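Long-range contact in Alp7A (Bacillus subtilis, PDB 5EC0), which binds ADP as an actin-like protein of the bacterial cytoskeleton and probably forms filaments that segregate plasmids: residues L52-T60 with Q156-L164. Numbering follows the deposited sequence.
Sequences LKDRLLVST and QVKVLTLGL
Strands 56-60 and 156-159 run antiparallel, their axes 4.7 Å apart at closest approach and their directions 143° apart, with Ser59 and Lys158 as the hydrogen-bonded pair and Val58 and Val159 as the non-hydrogen-bonded one. Ser59 N donates to Lys158 O, and Lys158 N returns a nearly straight bond to Ser59 O (2.9 Å). Past the end of strand 156-159, Leu160 N still reaches Leu57 O. Two threonine hydroxyls prolong this ladder at its ends. Thr60 OG1, swung away from its own nitrogen (chi1 -169°), gives a hydrogen bond of 2.7 Å to Gln156 O, while Thr161 OG1 donates to Arg55 O at 2.6 Å and meets that carbonyl almost head-on, at a C=O...O angle of 171°. Both strands belong to the large mixed sheet of this actin-like fold: strand 65-71 flanks 56-60 on its far edge, and strand 166-179 follows 156-159 through the type II turn Thr161-Leu164. Helix 95-112 packs on the face bearing Val58 and Val159, where Val159 meets Ala106 and Leu52 rests on Ala110. On that face the CG2 branch of Val157 comes up to Val58 CB (3.7 Å). Leu52, in the loop before the strand, packs beside the turn: its CD1 lies 3.9 Å from Val159 CG1 and also touches the side chain of Thr161, while Leu164 CD1 approaches Leu52 CB from across (3.7 Å). The other face carries Ser59, Lys158, Leu57 and Leu160. Here Leu160 CB rests against Leu57 CG, and CD1 extends to Ser59 CB, with Tyr68 of the neighbouring strand touching both Leu160 and Ser59. The extended Lys158 chain passes Ser59 OG, CB coming within 3.3 Å, before its ammonium makes a long, weak ion pair with Glu66.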
loop_
_atom_site.group_PDB
_atom_site.type_symbol
_atom_site.label_atom_id
_atom_site.label_comp_id
_atom_site.label_asym_id
_atom_site.label_seq_id
_atom_site.Cartn_x
_atom_site.Cartn_y
_atom_site.Cartn_z
ATOM N N LEU A 52 2.756 -9.634 19.408
ATOM C CA LEU A 52 1.494 -10.018 18.789
ATOM C C LEU A 52 1.504 -9.843 17.265
ATOM O O LEU A 52 0.791 -10.537 16.546
ATOM C CB LEU A 52 0.360 -9.201 19.394
ATOM C CG LEU A 52 -1.060 -9.470 18.900
ATOM C CD1 LEU A 52 -1.476 -10.916 19.207
ATOM C CD2 LEU A 52 -2.021 -8.471 19.524
ATOM N N LYS A 53 2.313 -8.909 16.780
ATOM C CA LYS A 53 2.290 -8.548 15.370
ATOM C C LYS A 53 2.576 -9.761 14.487
ATOM O O LYS A 53 1.913 -9.960 13.468
ATOM C CB LYS A 53 3.299 -7.433 15.085
ATOM C CG LYS A 53 3.068 -6.724 13.769
ATOM C CD LYS A 53 4.083 -5.622 13.553
ATOM C CE LYS A 53 4.568 -5.620 12.114
ATOM N NZ LYS A 53 5.354 -4.406 11.774
ATOM N N ASP A 54 3.532 -10.587 14.907
ATOM C CA ASP A 54 3.890 -11.789 14.158
ATOM C C ASP A 54 3.053 -12.981 14.591
ATOM O O ASP A 54 3.258 -14.091 14.109
ATOM C CB ASP A 54 5.382 -12.130 14.323
ATOM C CG ASP A 54 6.308 -11.130 13.625
ATOM O OD1 ASP A 54 5.806 -10.245 12.885
ATOM O OD2 ASP A 54 7.545 -11.244 13.811
ATOM N N ARG A 55 2.120 -12.771 15.510
ATOM C CA ARG A 55 1.392 -13.907 16.075
ATOM C C ARG A 55 -0.119 -13.649 16.043
ATOM O O ARG A 55 -0.824 -13.927 17.014
ATOM C CB ARG A 55 1.878 -14.201 17.505
ATOM C CG ARG A 55 3.413 -14.454 17.617
ATOM C CD ARG A 55 3.891 -14.577 19.060
ATOM N NE ARG A 55 5.353 -14.724 19.163
ATOM C CZ ARG A 55 6.008 -15.867 19.379
ATOM N NH1 ARG A 55 5.350 -17.014 19.529
ATOM N NH2 ARG A 55 7.337 -15.864 19.460
ATOM N N LEU A 56 -0.608 -13.137 14.914
ATOM C CA LEU A 56 -2.016 -12.746 14.793
ATOM C C LEU A 56 -2.954 -13.912 14.508
ATOM O O LEU A 56 -3.074 -14.381 13.373
ATOM C CB LEU A 56 -2.185 -11.687 13.700
ATOM C CG LEU A 56 -1.615 -10.331 14.099
ATOM C CD1 LEU A 56 -1.722 -9.353 12.963
ATOM C CD2 LEU A 56 -2.300 -9.802 15.347
ATOM N N LEU A 57 -3.642 -14.349 15.548
ATOM C CA LEU A 57 -4.645 -15.390 15.436
ATOM C C LEU A 57 -5.942 -14.838 16.003
ATOM O O LEU A 57 -6.056 -14.613 17.211
ATOM C CB LEU A 57 -4.209 -16.648 16.192
ATOM C CG LEU A 57 -5.221 -17.792 16.313
ATOM C CD1 LEU A 57 -5.618 -18.339 14.940
ATOM C CD2 LEU A 57 -4.678 -18.913 17.218
ATOM N N VAL A 58 -6.916 -14.607 15.137
ATOM C CA VAL A 58 -8.136 -13.946 15.550
ATOM C C VAL A 58 -9.359 -14.724 15.107
ATOM O O VAL A 58 -9.274 -15.584 14.241
ATOM C CB VAL A 58 -8.234 -12.524 14.972
ATOM C CG1 VAL A 58 -7.064 -11.662 15.443
ATOM C CG2 VAL A 58 -8.305 -12.580 13.442
ATOM N N SER A 59 -10.502 -14.412 15.701
ATOM C CA SER A 59 -11.764 -14.921 15.197
ATOM C C SER A 59 -12.732 -13.764 15.073
ATOM O O SER A 59 -12.635 -12.780 15.808
ATOM C CB SER A 59 -12.343 -15.997 16.108
ATOM O OG SER A 59 -12.908 -15.415 17.267
ATOM N N THR A 60 -13.664 -13.874 14.139
ATOM C CA THR A 60 -14.696 -12.874 14.020
ATOM C C THR A 60 -15.946 -13.555 13.477
ATOM O O THR A 60 -15.868 -14.648 12.909
ATOM C CB THR A 60 -14.247 -11.703 13.118
ATOM O OG1 THR A 60 -15.177 -10.624 13.238
ATOM C CG2 THR A 60 -14.172 -12.137 11.672
ATOM N N GLN A 156 -16.875 -6.781 15.936
ATOM C CA GLN A 156 -16.112 -7.428 16.992
ATOM C C GLN A 156 -15.057 -8.357 16.451
ATOM O O GLN A 156 -15.232 -8.979 15.401
ATOM C CB GLN A 156 -17.027 -8.200 17.920
ATOM C CG GLN A 156 -18.040 -7.337 18.595
ATOM C CD GLN A 156 -18.823 -8.117 19.601
ATOM O OE1 GLN A 156 -19.672 -8.934 19.242
ATOM N NE2 GLN A 156 -18.525 -7.899 20.877
ATOM N N VAL A 157 -13.956 -8.449 17.179
ATOM C CA VAL A 157 -12.941 -9.431 16.865
ATOM C C VAL A 157 -12.355 -9.982 18.166
ATOM O O VAL A 157 -12.218 -9.247 19.154
ATOM C CB VAL A 157 -11.838 -8.827 15.962
ATOM C CG1 VAL A 157 -11.188 -7.617 16.628
ATOM C CG2 VAL A 157 -10.791 -9.892 15.586
ATOM N N LYS A 158 -12.048 -11.279 18.174
ATOM C CA LYS A 158 -11.342 -11.914 19.291
ATOM C C LYS A 158 -9.878 -12.095 18.953
ATOM O O LYS A 158 -9.551 -12.525 17.859
ATOM C CB LYS A 158 -11.951 -13.280 19.637
ATOM C CG LYS A 158 -13.374 -13.197 20.187
ATOM C CD LYS A 158 -14.004 -14.565 20.369
ATOM C CE LYS A 158 -15.328 -14.439 21.120
ATOM N NZ LYS A 158 -15.974 -15.753 21.442
ATOM N N VAL A 159 -8.997 -11.756 19.884
ATOM C CA VAL A 159 -7.596 -12.144 19.774
ATOM C C VAL A 159 -7.448 -13.455 20.525
ATOM O O VAL A 159 -7.816 -13.544 21.691
ATOM C CB VAL A 159 -6.643 -11.085 20.359
ATOM C CG1 VAL A 159 -5.207 -11.551 20.239
ATOM C CG2 VAL A 159 -6.823 -9.749 19.647
ATOM N N LEU A 160 -6.937 -14.484 19.859
ATOM C CA LEU A 160 -6.873 -15.803 20.488
ATOM C C LEU A 160 -5.453 -16.146 20.886
ATOM O O LEU A 160 -5.195 -17.204 21.446
ATOM C CB LEU A 160 -7.434 -16.865 19.547
ATOM C CG LEU A 160 -8.850 -16.548 19.058
ATOM C CD1 LEU A 160 -9.255 -17.490 17.933
ATOM C CD2 LEU A 160 -9.861 -16.602 20.210
ATOM N N THR A 161 -4.526 -15.244 20.584
ATOM C CA THR A 161 -3.134 -15.410 20.991
ATOM C C THR A 161 -3.036 -15.436 22.527
ATOM O O THR A 161 -3.384 -14.464 23.196
ATOM C CB THR A 161 -2.272 -14.282 20.389
ATOM O OG1 THR A 161 -2.532 -14.194 18.982
ATOM C CG2 THR A 161 -0.794 -14.521 20.605
ATOM N N LEU A 162 -2.601 -16.564 23.083
ATOM C CA LEU A 162 -2.465 -16.721 24.535
ATOM C C LEU A 162 -1.630 -15.600 25.163
ATOM O O LEU A 162 -0.551 -15.271 24.670
ATOM C CB LEU A 162 -1.845 -18.077 24.876
ATOM C CG LEU A 162 -2.686 -19.359 24.794
ATOM C CD1 LEU A 162 -3.166 -19.660 23.374
ATOM C CD2 LEU A 162 -1.886 -20.537 25.345
ATOM N N GLY A 163 -2.139 -15.016 26.247
ATOM C CA GLY A 163 -1.512 -13.863 26.868
ATOM C C GLY A 163 -2.152 -12.525 26.531
ATOM O O GLY A 163 -2.025 -11.571 27.298
ATOM N N LEU A 164 -2.836 -12.451 25.388
ATOM C CA LEU A 164 -3.444 -11.200 24.916
ATOM C C LEU A 164 -4.884 -11.401 24.443
ATOM O O LEU A 164 -5.403 -10.615 23.654
ATOM C CB LEU A 164 -2.616 -10.597 23.781
ATOM C CG LEU A 164 -1.219 -10.107 24.159
ATOM C CD1 LEU A 164 -0.386 -9.842 22.917
ATOM C CD2 LEU A 164 -1.299 -8.860 25.039
#